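Local coordinates for GTP pyrophosphokinase (Streptococcus pneumoniae, PDB 2BE3), which probably transfers pyrophosphate from ATP to GTP or GDP, making the alarmone (p)ppGpp, as enzymes of the RelA/SpoT family do, at residues Pro51-Ser54 with Ile55-Lys58; Ile64-Ala67 with Thr68-His71; Asp195-Gln198 with Glu199-Leu203. All coordinates share one frame; numbering follows the deposited sequence. Where two conformers were deposited one is given.

In the fold
All three interactions are local, between residues three to five apart. Interaction 1 lies at the surface and interaction 2 is partly buried; both fall within the RelA/SpoT region, their centres about 12 Å apart, and they touch where Ile55 meets Leu69, joining helix 52-62 to helix 69-72. Ile52 and Ile55 pack on helix 6-35, while Ile64 and Leu69 pack mainly on helix 52-62, Leu69 also reaching Phe11. Interaction 3, on helix 194-203, is a surface contact on the opposite side of the chain's centre, its centre about 43 Å from that of interaction 1. Interactions 1 and 3 rest on regular helical hydrogen bonds, whereas 64-67 with 68-71 relies on weaker turn bonds, a water and apolar contacts.

Interaction 1: Pro51-Ser54 with Ile55-Lys58; sequences PIES and IKEK
The first turns of helix 52-62, with Pro51 at the N-cap, bring Ile52 and Glu53 against Lys56. The Lys56 chain runs alongside Ile52 on the helix surface, and CG2 of Ile52 packs on CD of Lys56 at 3.6 Å. Glu53 flanks the same lysine; in the conformer described, one of two, its chain folds at chi2 (-62°) and OE1 lies 3.6 Å from the Lys56 CD. The charged ends do not meet in this placement, Glu53 OE2 being 4.9 Å from Lys56 NZ; any attraction between them is probably weak. NZ also has a weak hydrogen bond to the Tyr66 OH. Beneath these side chains the alpha-helical i to i+4 pattern starts at once. Ile55 N bonds to Pro51 O at 2.9 Å, and Lys56 N follows to Ile52 O at 2.8 Å. The bond from Glu57 N to Glu53 O is 3.1 Å long. In this RelA/SpoT-family fold the helix follows strand 42-49 after a two-residue link, and Ile52 and Ile55 pack on Trp8 and Leu12 of helix 6-35. On the polar side a water donates to Glu57 OE1 at 2.6 Å and sits at a weak 3.4 Å from Ser54 OG. Lys58 turns its end away from Pro51-Ser54 and forms a salt bridge with Asp75.

Interaction 2: Ile64-Ala67 with Thr68-His71; sequences ITYA and TLEH
The His71 imidazole has Ala67 O at its edge, in the ring plane, 3.8 Å from CD2, and Thr68 CA also lies in that plane; CG of Glu70 sits over the centre of one face, 3.6 Å above it. The Tyr66 ring meets Leu69 at its edge, where CD1 of the tyrosine is 4.3 Å from CD2 of the leucine. Leu69 sends its other methyl to Ile64: with CG anti to the backbone N (chi1 177°), CD1 comes to 4.0 Å from Ile64 CG2, and that same Ile64 methyl lies 3.6 Å from Leu69 CA. Thr65 and Thr68 cross at an oblique angle, their OG1 atoms 3.5 Å apart, while the Thr68 hydroxyl has its hydrogen bond with Asp72. A water accepts from Glu70 N at 2.8 Å and lies within donating distance of Tyr66 O, linking the loop to the first turn of the helix. Leu69 continues onto Ile55 and Met59 of helix 52-62 and Phe11 of helix 6-35. The two weak i to i+3 backbone bonds, Thr68 N to Thr65 O and Leu69 N to Tyr66 O, are those of a tight turn leading into the short helix 69-72.

Interaction 3: Asp195-Gln198 with Glu199-Leu203; sequences DDIQ and EAQAL
Ile197 and Gln201 leave the same face of the helix in the same direction, one turn apart. The touching branch of the isoleucine is CG2: with this methyl anti to the backbone N (chi1 -68° for CG1), it is the branch directed at the glutamine, and it comes to 3.7 Å from Gln201 CD. The aliphatic part of Gln201 also rests on the backbone, its CG 3.3 Å from Ile197 O. That carbonyl is therefore lined by the side chain whose own backbone N it binds: Gln201 N donates to Ile197 O at 2.9 Å. On this face the two side chains continue onto loop residues, Ile197 touching Phe85 and Gln201 touching His39. Gln198 also reaches Phe85, as well as Asp88, so the helix meets the rest of the chain through side-chain contacts with loop residues.

Asp196 and Glu199 bring like charges together, with OD1 of the aspartate 4.6 Å from OE1 of the glutamate. If both are ionised, the carboxylates would repel each other mildly at this spacing. A water bridges the Glu199 carboxylate to the Asp196 carbonyl, donating to Glu199 OE1 at 3.1 Å and to Asp196 O at 3.0 Å. The Glu199 chain leaves with CG anti to its backbone N (chi1 170°) and runs extended beyond CG, which carries its carboxylate back beside the preceding turn. Asp196 O serves two donors, the water and the backbone N of Ala200. Further backbone bonds join Glu199 N to Asp195 O and Ala202 N to Gln198 O. The i to i+4 bonding is that of a regular, largely exposed alpha-helix, with one face laid against loops, here the last helix of the modelled chain.

Interaction 1: Pro51-Ser54 with Ile55-Lys58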
ATOM      1  N   PRO A  51      -3.598 -14.735 -14.274  1.00 74.89           N
ATOM      2  CA  PRO A  51      -2.760 -14.822 -15.464  1.00 74.66           C
ATOM      3  C   PRO A  51      -3.558 -14.550 -16.724  1.00 75.30           C
ATOM      4  O   PRO A  51      -4.731 -14.910 -16.797  1.00 75.42           O
ATOM      5  CB  PRO A  51      -2.315 -16.285 -15.475  1.00 74.87           C
ATOM      6  CG  PRO A  51      -2.637 -16.814 -14.157  1.00 74.88           C
ATOM      7  CD  PRO A  51      -3.721 -16.031 -13.579  1.00 74.09           C
ATOM      8  N   ILE A  52      -2.905 -13.930 -17.704  1.00 75.67           N
ATOM      9  CA  ILE A  52      -3.475 -13.562 -19.001  1.00 76.34           C
ATOM     10  C   ILE A  52      -4.263 -14.687 -19.675  1.00 76.93           C
ATOM     11  O   ILE A  52      -5.335 -14.425 -20.259  1.00 77.13           O
ATOM     12  CB  ILE A  52      -2.359 -13.056 -19.979  1.00 76.58           C
ATOM     13  CG1 ILE A  52      -1.734 -11.757 -19.458  1.00 75.70           C
ATOM     14  CG2 ILE A  52      -2.885 -12.855 -21.399  1.00 76.46           C
ATOM     15  CD1 ILE A  52      -0.373 -11.464 -20.076  1.00 73.31           C
ATOM     16  N   GLU A  53      -3.773 -15.925 -19.637  0.50 76.50           N
ATOM     17  CA  GLU A  53      -4.515 -17.009 -20.305  0.50 76.56           C
ATOM     18  C   GLU A  53      -5.757 -17.467 -19.506  0.50 76.18           C
ATOM     19  O   GLU A  53      -6.706 -18.009 -20.089  0.50 76.34           O
ATOM     20  CB  GLU A  53      -3.617 -18.195 -20.733  0.50 76.55           C
ATOM     21  CG  GLU A  53      -2.477 -17.879 -21.755  0.50 77.11           C
ATOM     22  CD  GLU A  53      -2.942 -17.359 -23.133  0.50 78.54           C
ATOM     23  OE1 GLU A  53      -4.062 -17.688 -23.602  0.50 79.45           O
ATOM     24  OE2 GLU A  53      -2.158 -16.612 -23.762  0.50 77.32           O
ATOM     25  N   SER A  54      -5.758 -17.253 -18.193  1.00 75.81           N
ATOM     26  CA  SER A  54      -6.967 -17.430 -17.415  1.00 75.57           C
ATOM     27  C   SER A  54      -7.960 -16.294 -17.682  1.00 74.93           C
ATOM     28  O   SER A  54      -9.152 -16.550 -17.744  1.00 74.18           O
ATOM     29  CB  SER A  54      -6.660 -17.470 -15.934  1.00 75.08           C
ATOM     30  OG  SER A  54      -6.030 -18.673 -15.600  1.00 78.28           O
ATOM     31  N   ILE A  55      -7.451 -15.066 -17.845  1.00 74.39           N
ATOM     32  CA  ILE A  55      -8.283 -13.930 -18.212  1.00 74.52           C
ATOM     33  C   ILE A  55      -8.939 -14.204 -19.558  1.00 75.10           C
ATOM     34  O   ILE A  55     -10.155 -14.044 -19.679  1.00 74.31           O
ATOM     35  CB  ILE A  55      -7.516 -12.572 -18.263  1.00 74.53           C
ATOM     36  CG1 ILE A  55      -6.974 -12.194 -16.879  1.00 73.28           C
ATOM     37  CG2 ILE A  55      -8.431 -11.468 -18.840  1.00 73.42           C
ATOM     38  CD1 ILE A  55      -5.996 -11.051 -16.906  1.00 73.95           C
ATOM     39  N   LYS A  56      -8.146 -14.656 -20.543  1.00 75.91           N
ATOM     40  CA  LYS A  56      -8.667 -14.955 -21.890  1.00 77.57           C
ATOM     41  C   LYS A  56      -9.698 -16.064 -21.902  1.00 78.40           C
ATOM     42  O   LYS A  56     -10.673 -15.981 -22.628  1.00 78.88           O
ATOM     43  CB  LYS A  56      -7.558 -15.263 -22.874  1.00 76.90           C
ATOM     44  CG  LYS A  56      -6.837 -14.044 -23.324  1.00 78.54           C
ATOM     45  CD  LYS A  56      -5.365 -14.359 -23.512  1.00 82.80           C
ATOM     46  CE  LYS A  56      -5.001 -14.503 -24.982  1.00 86.07           C
ATOM     47  NZ  LYS A  56      -5.045 -13.186 -25.680  1.00 87.95           N
ATOM     48  N   GLU A  57      -9.493 -17.066 -21.066  1.00 79.76           N
ATOM     49  CA  GLU A  57     -10.422 -18.161 -20.925  1.00 82.45           C
ATOM     50  C   GLU A  57     -11.735 -17.651 -20.395  1.00 81.39           C
ATOM     51  O   GLU A  57     -12.785 -17.944 -20.944  1.00 81.71           O
ATOM     52  CB  GLU A  57      -9.867 -19.229 -19.965  1.00 82.42           C
ATOM     53  CG  GLU A  57     -10.921 -20.260 -19.553  1.00 85.80           C
ATOM     54  CD  GLU A  57     -10.599 -21.028 -18.269  1.00 88.26           C
ATOM     55  OE1 GLU A  57      -9.792 -20.546 -17.422  1.00 96.31           O
ATOM     56  OE2 GLU A  57     -11.167 -22.140 -18.104  1.00 95.80           O
ATOM     57  N   LYS A  58     -11.677 -16.890 -19.319  1.00 81.97           N
ATOM     58  CA  LYS A  58     -12.873 -16.393 -18.674  1.00 83.17           C
ATOM     59  C   LYS A  58     -13.671 -15.439 -19.628  1.00 82.66           C
ATOM     60  O   LYS A  58     -14.899 -15.459 -19.681  1.00 81.83           O
ATOM     61  CB  LYS A  58     -12.479 -15.774 -17.331  1.00 83.74           C
ATOM     62  CG  LYS A  58     -13.546 -15.882 -16.247  1.00 88.72           C
ATOM     63  CD  LYS A  58     -13.422 -17.140 -15.360  1.00 96.20           C
ATOM     64  CE  LYS A  58     -12.712 -16.828 -14.009  1.00101.36           C
ATOM     65  NZ  LYS A  58     -13.300 -15.640 -13.216  1.00103.04           N
TER
HETATM   66  O   HOH W   1      -7.934 -21.481 -15.872  1.00 60.67           O

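Interaction 2: Ile64-Ala67 with Thr68-His71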
ATOM      1  N   ILE A  64     -17.203 -11.907 -22.457  1.00 78.60           N
ATOM      2  CA  ILE A  64     -16.608 -10.612 -22.170  1.00 77.05           C
ATOM      3  C   ILE A  64     -15.658 -10.239 -23.317  1.00 77.15           C
ATOM      4  O   ILE A  64     -14.826 -11.052 -23.719  1.00 77.38           O
ATOM      5  CB  ILE A  64     -15.871 -10.707 -20.830  1.00 76.74           C
ATOM      6  CG1 ILE A  64     -16.887 -11.088 -19.754  1.00 75.75           C
ATOM      7  CG2 ILE A  64     -15.077  -9.435 -20.517  1.00 74.26           C
ATOM      8  CD1 ILE A  64     -16.248 -11.546 -18.463  1.00 75.00           C
ATOM      9  N   THR A  65     -15.804  -9.027 -23.840  1.00 76.33           N
ATOM     10  CA  THR A  65     -14.868  -8.433 -24.802  1.00 76.35           C
ATOM     11  C   THR A  65     -13.810  -7.574 -24.119  1.00 76.03           C
ATOM     12  O   THR A  65     -13.884  -7.339 -22.921  1.00 75.79           O
ATOM     13  CB  THR A  65     -15.616  -7.500 -25.765  1.00 76.86           C
ATOM     14  OG1 THR A  65     -16.514  -6.682 -25.006  1.00 76.70           O
ATOM     15  CG2 THR A  65     -16.404  -8.309 -26.770  1.00 75.95           C
ATOM     16  N   TYR A  66     -12.821  -7.115 -24.884  1.00 76.43           N
ATOM     17  CA  TYR A  66     -11.762  -6.261 -24.346  1.00 77.18           C
ATOM     18  C   TYR A  66     -12.299  -4.957 -23.798  1.00 77.50           C
ATOM     19  O   TYR A  66     -11.831  -4.487 -22.763  1.00 79.09           O
ATOM     20  CB  TYR A  66     -10.644  -6.020 -25.364  1.00 77.46           C
ATOM     21  CG  TYR A  66      -9.742  -7.229 -25.480  1.00 78.85           C
ATOM     22  CD1 TYR A  66      -9.136  -7.782 -24.349  1.00 77.97           C
ATOM     23  CD2 TYR A  66      -9.531  -7.842 -26.703  1.00 79.47           C
ATOM     24  CE1 TYR A  66      -8.338  -8.908 -24.433  1.00 78.72           C
ATOM     25  CE2 TYR A  66      -8.739  -8.965 -26.808  1.00 80.04           C
ATOM     26  CZ  TYR A  66      -8.141  -9.493 -25.673  1.00 80.11           C
ATOM     27  OH  TYR A  66      -7.340 -10.606 -25.803  1.00 80.35           O
ATOM     28  N   ALA A  67     -13.301  -4.404 -24.467  1.00 77.14           N
ATOM     29  CA  ALA A  67     -13.926  -3.162 -24.047  1.00 76.97           C
ATOM     30  C   ALA A  67     -14.587  -3.255 -22.664  1.00 76.61           C
ATOM     31  O   ALA A  67     -14.488  -2.315 -21.884  1.00 77.99           O
ATOM     32  CB  ALA A  67     -14.901  -2.705 -25.075  1.00 76.25           C
ATOM     33  N   THR A  68     -15.200  -4.391 -22.331  1.00 75.27           N
ATOM     34  CA  THR A  68     -15.917  -4.514 -21.060  1.00 73.66           C
ATOM     35  C   THR A  68     -15.140  -5.299 -20.001  1.00 73.07           C
ATOM     36  O   THR A  68     -15.598  -5.502 -18.871  1.00 72.71           O
ATOM     37  CB  THR A  68     -17.352  -5.079 -21.273  1.00 73.60           C
ATOM     38  OG1 THR A  68     -17.291  -6.473 -21.558  1.00 72.77           O
ATOM     39  CG2 THR A  68     -18.034  -4.376 -22.439  1.00 72.26           C
ATOM     40  N   LEU A  69     -13.936  -5.725 -20.364  1.00 72.81           N
ATOM     41  CA  LEU A  69     -13.142  -6.586 -19.518  1.00 71.41           C
ATOM     42  C   LEU A  69     -13.031  -6.073 -18.083  1.00 72.04           C
ATOM     43  O   LEU A  69     -13.273  -6.818 -17.123  1.00 71.72           O
ATOM     44  CB  LEU A  69     -11.772  -6.783 -20.149  1.00 71.60           C
ATOM     45  CG  LEU A  69     -10.764  -7.614 -19.349  1.00 71.79           C
ATOM     46  CD1 LEU A  69     -11.370  -8.997 -18.962  1.00 69.48           C
ATOM     47  CD2 LEU A  69      -9.423  -7.732 -20.084  1.00 70.45           C
ATOM     48  N   GLU A  70     -12.702  -4.793 -17.919  1.00 72.18           N
ATOM     49  CA  GLU A  70     -12.468  -4.254 -16.582  1.00 72.42           C
ATOM     50  C   GLU A  70     -13.763  -4.072 -15.772  1.00 71.43           C
ATOM     51  O   GLU A  70     -13.742  -3.895 -14.539  1.00 70.62           O
ATOM     52  CB  GLU A  70     -11.720  -2.929 -16.699  1.00 73.44           C
ATOM     53  CG  GLU A  70     -12.535  -1.813 -17.308  1.00 77.68           C
ATOM     54  CD  GLU A  70     -11.703  -0.569 -17.538  1.00 83.93           C
ATOM     55  OE1 GLU A  70     -11.762   0.348 -16.698  1.00 88.88           O
ATOM     56  OE2 GLU A  70     -10.967  -0.521 -18.539  1.00 86.10           O
ATOM     57  N   HIS A  71     -14.886  -4.130 -16.468  1.00 69.49           N
ATOM     58  CA  HIS A  71     -16.152  -3.939 -15.821  1.00 69.72           C
ATOM     59  C   HIS A  71     -16.789  -5.259 -15.446  1.00 70.36           C
ATOM     60  O   HIS A  71     -17.570  -5.313 -14.485  1.00 71.16           O
ATOM     61  CB  HIS A  71     -17.108  -3.128 -16.745  1.00 68.78           C
ATOM     62  CG  HIS A  71     -16.490  -1.880 -17.297  1.00 66.85           C
ATOM     63  ND1 HIS A  71     -16.299  -0.743 -16.536  1.00 66.67           N
ATOM     64  CD2 HIS A  71     -15.998  -1.592 -18.526  1.00 66.19           C
ATOM     65  CE1 HIS A  71     -15.745   0.203 -17.278  1.00 64.12           C
ATOM     66  NE2 HIS A  71     -15.556  -0.285 -18.492  1.00 67.80           N
TER
HETATM   67  O   HOH W   2     -11.755  -3.308 -20.104  1.00 45.02           O

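Interaction 3: Asp195-Gln198 with Glu199-Leu203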
ATOM      1  N   ASP A 195     -16.283 -20.015  21.488  1.00 68.54           N
ATOM      2  CA  ASP A 195     -16.318 -19.027  22.551  1.00 70.02           C
ATOM      3  C   ASP A 195     -15.223 -19.342  23.548  1.00 69.25           C
ATOM      4  O   ASP A 195     -14.554 -18.442  24.013  1.00 69.42           O
ATOM      5  CB  ASP A 195     -17.682 -18.981  23.269  1.00 70.89           C
ATOM      6  CG  ASP A 195     -18.804 -18.412  22.402  1.00 74.58           C
ATOM      7  OD1 ASP A 195     -18.563 -17.855  21.295  1.00 78.69           O
ATOM      8  OD2 ASP A 195     -19.968 -18.515  22.853  1.00 81.35           O
ATOM      9  N   ASP A 196     -15.050 -20.626  23.862  1.00 68.76           N
ATOM     10  CA  ASP A 196     -14.012 -21.076  24.780  1.00 68.35           C
ATOM     11  C   ASP A 196     -12.613 -20.812  24.230  1.00 67.14           C
ATOM     12  O   ASP A 196     -11.733 -20.372  24.964  1.00 66.67           O
ATOM     13  CB  ASP A 196     -14.165 -22.577  25.086  1.00 69.28           C
ATOM     14  CG  ASP A 196     -15.513 -22.914  25.750  1.00 73.01           C
ATOM     15  OD1 ASP A 196     -15.724 -22.582  26.941  1.00 74.85           O
ATOM     16  OD2 ASP A 196     -16.372 -23.530  25.072  1.00 77.70           O
ATOM     17  N   ILE A 197     -12.415 -21.089  22.942  1.00 65.73           N
ATOM     18  CA  ILE A 197     -11.132 -20.868  22.320  1.00 64.91           C
ATOM     19  C   ILE A 197     -10.775 -19.380  22.328  1.00 65.75           C
ATOM     20  O   ILE A 197      -9.639 -19.034  22.652  1.00 65.86           O
ATOM     21  CB  ILE A 197     -11.085 -21.430  20.879  1.00 65.06           C
ATOM     22  CG1 ILE A 197     -11.153 -22.973  20.891  1.00 62.91           C
ATOM     23  CG2 ILE A 197      -9.846 -20.902  20.138  1.00 62.17           C
ATOM     24  CD1 ILE A 197     -11.723 -23.565  19.607  1.00 58.05           C
ATOM     25  N   GLN A 198     -11.734 -18.508  22.005  1.00 65.38           N
ATOM     26  CA  GLN A 198     -11.462 -17.075  21.902  1.00 66.73           C
ATOM     27  C   GLN A 198     -11.212 -16.446  23.271  1.00 66.50           C
ATOM     28  O   GLN A 198     -10.352 -15.591  23.424  1.00 66.74           O
ATOM     29  CB  GLN A 198     -12.554 -16.325  21.077  1.00 66.14           C
ATOM     30  CG  GLN A 198     -12.627 -16.809  19.628  1.00 66.48           C
ATOM     31  CD  GLN A 198     -13.653 -16.056  18.735  1.00 69.31           C
ATOM     32  OE1 GLN A 198     -13.303 -15.606  17.642  1.00 74.52           O
ATOM     33  NE2 GLN A 198     -14.916 -15.965  19.179  1.00 66.55           N
ATOM     34  N   GLU A 199     -11.927 -16.912  24.276  1.00 67.19           N
ATOM     35  CA  GLU A 199     -11.711 -16.460  25.625  1.00 69.36           C
ATOM     36  C   GLU A 199     -10.264 -16.800  26.057  1.00 68.35           C
ATOM     37  O   GLU A 199      -9.551 -15.944  26.578  1.00 67.96           O
ATOM     38  CB  GLU A 199     -12.797 -17.087  26.506  1.00 68.96           C
ATOM     39  CG  GLU A 199     -12.684 -16.959  28.029  1.00 72.95           C
ATOM     40  CD  GLU A 199     -13.946 -17.572  28.718  1.00 75.08           C
ATOM     41  OE1 GLU A 199     -13.981 -18.823  28.850  1.00 79.83           O
ATOM     42  OE2 GLU A 199     -14.913 -16.813  29.088  1.00 81.98           O
ATOM     43  N   ALA A 200      -9.827 -18.029  25.783  1.00 68.30           N
ATOM     44  CA  ALA A 200      -8.444 -18.450  26.023  1.00 68.60           C
ATOM     45  C   ALA A 200      -7.388 -17.638  25.245  1.00 69.05           C
ATOM     46  O   ALA A 200      -6.408 -17.202  25.826  1.00 68.08           O
ATOM     47  CB  ALA A 200      -8.304 -19.932  25.785  1.00 68.54           C
ATOM     48  N   GLN A 201      -7.646 -17.383  23.962  1.00 70.65           N
ATOM     49  CA  GLN A 201      -6.801 -16.512  23.113  1.00 72.13           C
ATOM     50  C   GLN A 201      -6.673 -15.057  23.569  1.00 73.66           C
ATOM     51  O   GLN A 201      -5.662 -14.422  23.305  1.00 74.75           O
ATOM     52  CB  GLN A 201      -7.256 -16.551  21.642  1.00 70.78           C
ATOM     53  CG  GLN A 201      -7.001 -17.878  20.996  1.00 69.53           C
ATOM     54  CD  GLN A 201      -7.601 -18.046  19.595  1.00 71.86           C
ATOM     55  OE1 GLN A 201      -8.414 -17.241  19.132  1.00 71.42           O
ATOM     56  NE2 GLN A 201      -7.212 -19.130  18.926  1.00 72.66           N
ATOM     57  N   ALA A 202      -7.690 -14.515  24.221  1.00 75.29           N
ATOM     58  CA  ALA A 202      -7.613 -13.143  24.719  1.00 77.20           C
ATOM     59  C   ALA A 202      -6.654 -13.051  25.919  1.00 79.34           C
ATOM     60  O   ALA A 202      -6.134 -11.982  26.235  1.00 79.00           O
ATOM     61  CB  ALA A 202      -9.004 -12.626  25.082  1.00 76.06           C
ATOM     62  N   LEU A 203      -6.392 -14.184  26.560  1.00 82.62           N
ATOM     63  CA  LEU A 203      -5.488 -14.224  27.712  1.00 85.83           C
ATOM     64  C   LEU A 203      -4.010 -14.043  27.347  1.00 88.93           C
ATOM     65  O   LEU A 203      -3.299 -13.343  28.052  1.00 88.83           O
ATOM     66  CB  LEU A 203      -5.706 -15.485  28.551  1.00 84.83           C
ATOM     67  CG  LEU A 203      -7.128 -15.619  29.092  1.00 83.82           C
ATOM     68  CD1 LEU A 203      -7.365 -16.960  29.741  1.00 83.93           C
ATOM     69  CD2 LEU A 203      -7.461 -14.495  30.038  1.00 82.14           C
TER
HETATM   70  O   HOH W   3     -12.028 -21.053  27.826  1.00 59.18           O